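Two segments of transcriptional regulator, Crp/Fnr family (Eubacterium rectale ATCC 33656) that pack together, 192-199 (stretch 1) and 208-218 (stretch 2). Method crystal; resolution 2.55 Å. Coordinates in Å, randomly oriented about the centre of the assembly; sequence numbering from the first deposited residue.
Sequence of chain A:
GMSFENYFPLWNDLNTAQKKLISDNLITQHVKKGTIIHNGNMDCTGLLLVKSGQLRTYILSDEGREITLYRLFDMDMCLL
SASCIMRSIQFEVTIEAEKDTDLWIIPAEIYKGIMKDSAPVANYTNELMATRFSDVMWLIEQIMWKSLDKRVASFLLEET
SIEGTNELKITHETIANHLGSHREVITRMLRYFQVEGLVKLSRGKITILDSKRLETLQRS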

# COMPACT_ATOMS: atom_id res chain seq x y z
N TYR A 192 -5.37 -30.08 7.82
CA TYR A 192 -4.24 -30.57 7.00
C TYR A 192 -2.93 -30.47 7.81
O TYR A 192 -2.10 -31.39 7.77
CB TYR A 192 -4.15 -29.81 5.66
CG TYR A 192 -2.83 -29.96 4.93
CD1 TYR A 192 -2.45 -31.19 4.37
CD2 TYR A 192 -1.96 -28.87 4.80
CE1 TYR A 192 -1.20 -31.33 3.70
CE2 TYR A 192 -0.73 -29.00 4.13
CZ TYR A 192 -0.36 -30.22 3.59
OH TYR A 192 0.84 -30.32 2.95
N PHE A 193 -2.76 -29.35 8.52
CA PHE A 193 -1.61 -29.11 9.43
C PHE A 193 -1.59 -30.14 10.57
O PHE A 193 -0.52 -30.64 10.93
CB PHE A 193 -1.65 -27.68 9.99
CG PHE A 193 -1.11 -26.60 9.06
CD1 PHE A 193 -1.18 -26.71 7.65
CD2 PHE A 193 -0.60 -25.41 9.61
CE1 PHE A 193 -0.69 -25.68 6.83
CE2 PHE A 193 -0.11 -24.38 8.79
CZ PHE A 193 -0.16 -24.51 7.40
N GLN A 194 -2.78 -30.44 11.13
CA GLN A 194 -2.91 -31.45 12.21
C GLN A 194 -2.58 -32.86 11.70
O GLN A 194 -1.89 -33.61 12.40
CB GLN A 194 -4.29 -31.44 12.87
CG GLN A 194 -4.36 -32.29 14.17
CD GLN A 194 -5.69 -32.24 14.89
OE1 GLN A 194 -5.74 -32.24 16.12
NE2 GLN A 194 -6.79 -32.19 14.15
N VAL A 195 -3.08 -33.20 10.52
CA VAL A 195 -2.75 -34.48 9.86
C VAL A 195 -1.23 -34.57 9.59
O VAL A 195 -0.63 -35.63 9.79
CB VAL A 195 -3.61 -34.69 8.58
CG1 VAL A 195 -3.06 -35.81 7.70
CG2 VAL A 195 -5.05 -34.96 8.98
N GLU A 196 -0.60 -33.45 9.21
CA GLU A 196 0.87 -33.38 9.01
C GLU A 196 1.69 -33.19 10.31
O GLU A 196 2.91 -33.02 10.24
CB GLU A 196 1.21 -32.27 7.99
CG GLU A 196 0.69 -32.54 6.57
CD GLU A 196 1.36 -33.75 5.92
OE1 GLU A 196 2.61 -33.76 5.85
OE2 GLU A 196 0.64 -34.67 5.48
N GLY A 197 1.06 -33.20 11.49
CA GLY A 197 1.77 -33.03 12.76
C GLY A 197 2.34 -31.65 13.09
O GLY A 197 3.14 -31.53 14.02
N LEU A 198 1.93 -30.62 12.37
CA LEU A 198 2.42 -29.25 12.61
C LEU A 198 1.74 -28.59 13.81
O LEU A 198 2.37 -27.82 14.55
CB LEU A 198 2.22 -28.38 11.37
CG LEU A 198 2.89 -28.87 10.08
CD1 LEU A 198 2.56 -27.90 8.94
CD2 LEU A 198 4.40 -29.03 10.23
N VAL A 199 0.44 -28.88 13.99
CA VAL A 199 -0.38 -28.33 15.08
C VAL A 199 -1.30 -29.38 15.67
O VAL A 199 -1.49 -30.44 15.07
CB VAL A 199 -1.28 -27.16 14.58
CG1 VAL A 199 -0.44 -26.05 13.99
CG2 VAL A 199 -2.30 -27.64 13.55
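Stretch 2 (208-218) ILDSKRLETLQ

Stretch 1 ends a helix and turns out of it. Gly197 leaves helical geometry with positive phi (70°), a conformation that favours glycine, and two bonds back into the last turn, Gly197 N to Gln194 O (3.1 Å) and Leu198 N to Phe193 O (2.8 Å), make this a Schellman motif. Stretch 2 then comes back antiparallel: Val199 and Ile208 form a non-hydrogen-bonded bridge pair with CA atoms 4.5 Å apart. Their side chains share one face of the sheet, and both have chi1 in m; Val199 CG1 meets Ile208 CD1 at 3.9 Å.

Beyond the bridge, Leu198 O accepts two hydrogen bonds, from Leu209 N (2.8 Å) and Asp210 N (3.1 Å), fixing the point where stretch 2 turns into its helix. Asp210, with chi1 in t, suits the N-cap because its short side chain reaches forward over the first turn, whose amides have no backbone carbonyl partner: OD1 accepts from Arg213 N at 2.9 Å.

The helix presents Leu214 and Leu217 to stretch 1. Leu214 (m, t) leaves CA sideways, yet its end comes nearer, bringing CD2 to 3.6 Å from Phe193 CE2 and 3.7 Å from Leu198 CD1. Leu217 points toward stretch 1, and its chi1 of -100° lies between wells; CD1 lies 3.7 Å from Phe193 CZ and 3.9 Å from Leu198 CD1. The buried Phe193, in m, also leaves CA sideways, but its large apolar ring carries CE2 and CZ far enough to touch both leucines. Leu198, in the m, t rotamer, sets CD1 against both leucines, while its CD2 lies over one face of the Arg213 guanidinium, 3.5 Å from NE.

Arg213 suits this border: its aliphatic chain runs out through chi2 in t, then turns at chi3 (p), and its charged end reaches the helix terminus, with NH2 3.0 Å from Glu196 O. A long salt bridge, 4.0 Å from Arg213 NH2 to Glu196 OE1, adds charge complementarity.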

# COMPACT_ATOMS: atom_id res chain seq x y z
N ILE A 208 0.78 -25.24 18.65
CA ILE A 208 1.83 -25.42 17.64
C ILE A 208 2.71 -26.56 18.14
O ILE A 208 3.27 -26.47 19.24
CB ILE A 208 2.67 -24.12 17.42
CG1 ILE A 208 1.78 -22.89 17.16
CG2 ILE A 208 3.68 -24.32 16.30
CD1 ILE A 208 0.68 -23.08 16.17
N LEU A 209 2.79 -27.64 17.36
CA LEU A 209 3.57 -28.83 17.71
C LEU A 209 4.99 -28.77 17.13
O LEU A 209 5.94 -29.09 17.85
CB LEU A 209 2.86 -30.11 17.26
CG LEU A 209 1.52 -30.44 17.92
CD1 LEU A 209 0.95 -31.69 17.28
CD2 LEU A 209 1.63 -30.62 19.42
N ASP A 210 5.14 -28.37 15.86
CA ASP A 210 6.46 -28.26 15.22
C ASP A 210 6.66 -26.84 14.65
O ASP A 210 6.29 -26.53 13.51
CB ASP A 210 6.67 -29.36 14.18
CG ASP A 210 8.15 -29.65 13.90
OD1 ASP A 210 8.98 -28.71 13.88
OD2 ASP A 210 8.48 -30.83 13.71
N SER A 211 7.27 -26.00 15.49
CA SER A 211 7.60 -24.63 15.15
C SER A 211 8.72 -24.54 14.09
O SER A 211 8.71 -23.63 13.26
CB SER A 211 7.99 -23.86 16.42
OG SER A 211 8.08 -22.47 16.14
N LYS A 212 9.67 -25.48 14.13
CA LYS A 212 10.75 -25.57 13.13
C LYS A 212 10.18 -25.87 11.74
O LYS A 212 10.53 -25.19 10.78
CB LYS A 212 11.80 -26.62 13.53
N ARG A 213 9.29 -26.86 11.64
CA ARG A 213 8.63 -27.21 10.35
C ARG A 213 7.67 -26.15 9.81
O ARG A 213 7.57 -26.01 8.59
CB ARG A 213 7.89 -28.55 10.42
CG ARG A 213 8.79 -29.75 10.39
CD ARG A 213 7.97 -31.01 10.58
NE ARG A 213 7.01 -31.25 9.51
CZ ARG A 213 6.09 -32.21 9.51
NH1 ARG A 213 5.96 -33.06 10.53
NH2 ARG A 213 5.27 -32.33 8.46
N LEU A 214 6.94 -25.46 10.69
CA LEU A 214 6.07 -24.35 10.25
C LEU A 214 6.91 -23.23 9.64
O LEU A 214 6.49 -22.62 8.65
CB LEU A 214 5.22 -23.76 11.39
CG LEU A 214 3.98 -24.54 11.85
CD1 LEU A 214 3.40 -23.84 13.05
CD2 LEU A 214 2.94 -24.66 10.75
N GLU A 215 8.08 -22.97 10.22
CA GLU A 215 9.00 -21.97 9.69
C GLU A 215 9.53 -22.34 8.30
O GLU A 215 9.71 -21.45 7.48
CB GLU A 215 10.14 -21.64 10.66
CG GLU A 215 10.96 -20.44 10.17
CD GLU A 215 11.64 -19.69 11.29
OE1 GLU A 215 12.33 -20.34 12.10
OE2 GLU A 215 11.48 -18.45 11.34
N THR A 216 9.75 -23.63 8.03
CA THR A 216 10.17 -24.06 6.68
C THR A 216 9.03 -23.92 5.63
O THR A 216 9.34 -23.75 4.45
CB THR A 216 10.88 -25.45 6.68
OG1 THR A 216 10.01 -26.45 7.19
CG2 THR A 216 12.15 -25.39 7.52
N LEU A 217 7.75 -23.96 6.04
CA LEU A 217 6.61 -23.64 5.12
C LEU A 217 6.66 -22.15 4.77
O LEU A 217 6.70 -21.81 3.61
CB LEU A 217 5.22 -23.95 5.70
CG LEU A 217 4.50 -25.21 5.28
CD1 LEU A 217 3.18 -25.30 6.04
CD2 LEU A 217 4.26 -25.19 3.77
N GLN A 218 6.63 -21.31 5.81
CA GLN A 218 6.73 -19.83 5.69
C GLN A 218 7.81 -19.40 4.68
O GLN A 218 7.58 -18.57 3.81
CB GLN A 218 7.05 -19.24 7.08
CG GLN A 218 7.26 -17.71 7.16
CD GLN A 218 7.78 -17.28 8.53
OE1 GLN A 218 8.77 -17.83 9.03
NE2 GLN A 218 7.14 -16.27 9.12